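Local coordinates for protein translation factor SUI1 homolog (Pyrococcus horikoshii, PDB 5ZCY) that probably helps start translation as an archaeal initiation factor 1 and may bind mRNA, at residues T38-I43 / I72-D77. Sequence-based numbering, arbitrary orientation.
Sequences TIIEGI and IELQGD
Thr38 and Leu74 bond twice through their backbones, Thr38 N giving to Leu74 O and Leu74 N to Thr38 O, both at 2.8 Å. Ile40 and Ile72 repeat the exchange, and its straightest bond, Ile40 N to Ile72 O (171°), lies in the carbonyl plane like the others. Between them the non-hydrogen-bonded pair Ile39 and Glu73 brings CA atoms to 4.7 Å, and Glu73 CA approaches Thr38 O as a CA-H...O contact. Where strand 71-75 ends, Thr38 takes over with its side chain: OG1, anti to its own carbonyl carbon (chi1 -59°), donates to a lone pair of Gly76 O at 2.7 Å. Thr38 OG1 also accepts a hydrogen bond from His78 N, so one hydroxyl grips the outgoing turn at two points. A valine here would lose both bonds and would probably loosen the chain from Gly76 to His78. Strands 36-41 and 71-75 are antiparallel neighbours inside the five-stranded mixed sheet of the SUI1 alpha/beta fold, 36-41 in its middle. On one face of it Ile40 and Ile72 stand side by side, CD1 of Ile40 4.1 Å from CG2 of Ile72 and 4.2 Å from Leu74 CD1. Beyond the strand Ile43 turns back toward Ile72, their CD1 methyls meeting tip to tip at 4.4 Å. On the other face Ile39 lies alongside the aliphatic part of Glu73, its CD1 3.7 Å from Glu73 CG. Helix 50-61 lies against the face that bears Ile40 and Ile72, Leu57 on Ile40 and Ile53 and Ala54 on Ile72. The Glu73 carboxylate, on the opposite face, is held by two salt bridges, OE1 to Lys37 and OE2 to Arg71, which probably stabilise its negative charge.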
loop_
_atom_site.group_PDB
_atom_site.type_symbol
_atom_site.label_atom_id
_atom_site.label_comp_id
_atom_site.label_asym_id
_atom_site.label_seq_id
_atom_site.Cartn_x
_atom_site.Cartn_y
_atom_site.Cartn_z
ATOM N N THR A 38 -6.067 2.970 4.332
ATOM C CA THR A 38 -4.886 3.291 3.538
ATOM C C THR A 38 -4.973 2.555 2.202
ATOM O O THR A 38 -5.187 1.316 2.224
ATOM C CB THR A 38 -3.632 2.900 4.233
ATOM O OG1 THR A 38 -3.516 3.548 5.479
ATOM C CG2 THR A 38 -2.337 3.176 3.458
ATOM N N ILE A 39 -4.839 3.275 1.094
ATOM C CA ILE A 39 -4.889 2.713 -0.221
ATOM C C ILE A 39 -3.497 2.755 -0.780
ATOM O O ILE A 39 -2.779 3.745 -0.690
ATOM C CB ILE A 39 -5.803 3.535 -1.173
ATOM C CG1 ILE A 39 -7.165 3.827 -0.537
ATOM C CG2 ILE A 39 -5.865 2.934 -2.556
ATOM C CD1 ILE A 39 -7.908 2.584 -0.170
ATOM N N ILE A 40 -3.093 1.579 -1.335
ATOM C CA ILE A 40 -1.774 1.509 -2.100
ATOM C C ILE A 40 -2.151 1.178 -3.568
ATOM O O ILE A 40 -2.744 0.096 -3.843
ATOM C CB ILE A 40 -0.860 0.402 -1.528
ATOM C CG1 ILE A 40 -0.614 0.651 -0.057
ATOM C CG2 ILE A 40 0.416 0.361 -2.313
ATOM C CD1 ILE A 40 -0.204 -0.635 0.649
ATOM N N GLU A 41 -1.813 2.115 -4.410
ATOM C CA GLU A 41 -2.139 2.002 -5.855
ATOM C C GLU A 41 -0.885 2.131 -6.629
ATOM O O GLU A 41 0.099 2.725 -6.251
ATOM C CB GLU A 41 -3.107 3.173 -6.240
ATOM C CG GLU A 41 -3.909 3.230 -7.488
ATOM C CD GLU A 41 -4.777 4.508 -7.290
ATOM O OE1 GLU A 41 -5.880 4.374 -6.865
ATOM O OE2 GLU A 41 -4.231 5.656 -7.408
ATOM N N GLY A 42 -0.751 1.379 -7.711
ATOM C CA GLY A 42 0.419 1.481 -8.577
ATOM C C GLY A 42 1.383 0.334 -8.609
ATOM O O GLY A 42 2.325 0.268 -9.449
ATOM N N ILE A 43 1.212 -0.619 -7.710
ATOM C CA ILE A 43 1.970 -1.854 -7.804
ATOM C C ILE A 43 1.413 -2.636 -8.997
ATOM O O ILE A 43 0.208 -2.795 -9.115
ATOM C CB ILE A 43 1.876 -2.653 -6.541
ATOM C CG1 ILE A 43 2.586 -1.949 -5.403
ATOM C CG2 ILE A 43 2.538 -4.046 -6.717
ATOM C CD1 ILE A 43 2.328 -2.530 -4.019
ATOM N N ILE A 72 -4.457 -2.174 -3.061
ATOM C CA ILE A 72 -4.514 -2.770 -1.749
ATOM C C ILE A 72 -5.144 -1.737 -0.816
ATOM O O ILE A 72 -4.803 -0.564 -0.861
ATOM C CB ILE A 72 -3.124 -3.117 -1.254
ATOM C CG1 ILE A 72 -2.494 -4.216 -2.206
ATOM C CG2 ILE A 72 -3.094 -3.550 0.211
ATOM C CD1 ILE A 72 -1.063 -4.535 -1.965
ATOM N N GLU A 73 -6.077 -2.215 0.001
ATOM C CA GLU A 73 -6.748 -1.412 1.029
ATOM C C GLU A 73 -6.453 -1.955 2.366
ATOM O O GLU A 73 -6.617 -3.173 2.610
ATOM C CB GLU A 73 -8.272 -1.340 0.789
ATOM C CG GLU A 73 -8.682 -0.995 -0.585
ATOM C CD GLU A 73 -10.198 -0.652 -0.695
ATOM O OE1 GLU A 73 -10.880 -0.643 0.335
ATOM O OE2 GLU A 73 -10.622 -0.449 -1.877
ATOM N N LEU A 74 -5.985 -1.140 3.281
ATOM C CA LEU A 74 -5.663 -1.518 4.657
ATOM C C LEU A 74 -6.514 -0.757 5.639
ATOM O O LEU A 74 -6.720 0.466 5.473
ATOM C CB LEU A 74 -4.205 -1.266 5.036
ATOM C CG LEU A 74 -3.190 -1.935 4.115
ATOM C CD1 LEU A 74 -1.799 -1.506 4.443
ATOM C CD2 LEU A 74 -3.281 -3.447 4.214
ATOM N N GLN A 75 -7.010 -1.410 6.677
ATOM C CA GLN A 75 -7.737 -0.727 7.752
ATOM C C GLN A 75 -6.787 0.165 8.555
ATOM O O GLN A 75 -5.736 -0.325 8.981
ATOM C CB GLN A 75 -8.242 -1.808 8.718
ATOM C CG GLN A 75 -8.758 -1.365 10.049
ATOM C CD GLN A 75 -9.033 -2.481 11.006
ATOM O OE1 GLN A 75 -8.415 -3.587 11.066
ATOM N NE2 GLN A 75 -9.964 -2.187 11.875
ATOM N N GLY A 76 -7.124 1.409 8.696
ATOM C CA GLY A 76 -6.342 2.398 9.412
ATOM C C GLY A 76 -5.425 3.189 8.575
ATOM O O GLY A 76 -5.330 2.887 7.384
ATOM N N ASP A 77 -4.768 4.181 9.126
ATOM C CA ASP A 77 -3.814 5.051 8.444
ATOM C C ASP A 77 -2.417 4.540 8.766
ATOM O O ASP A 77 -1.961 4.593 9.947
ATOM C CB ASP A 77 -3.940 6.501 8.948
ATOM C CG ASP A 77 -3.065 7.466 8.262
ATOM O OD1 ASP A 77 -2.023 7.092 7.656
ATOM O OD2 ASP A 77 -3.412 8.691 8.325
#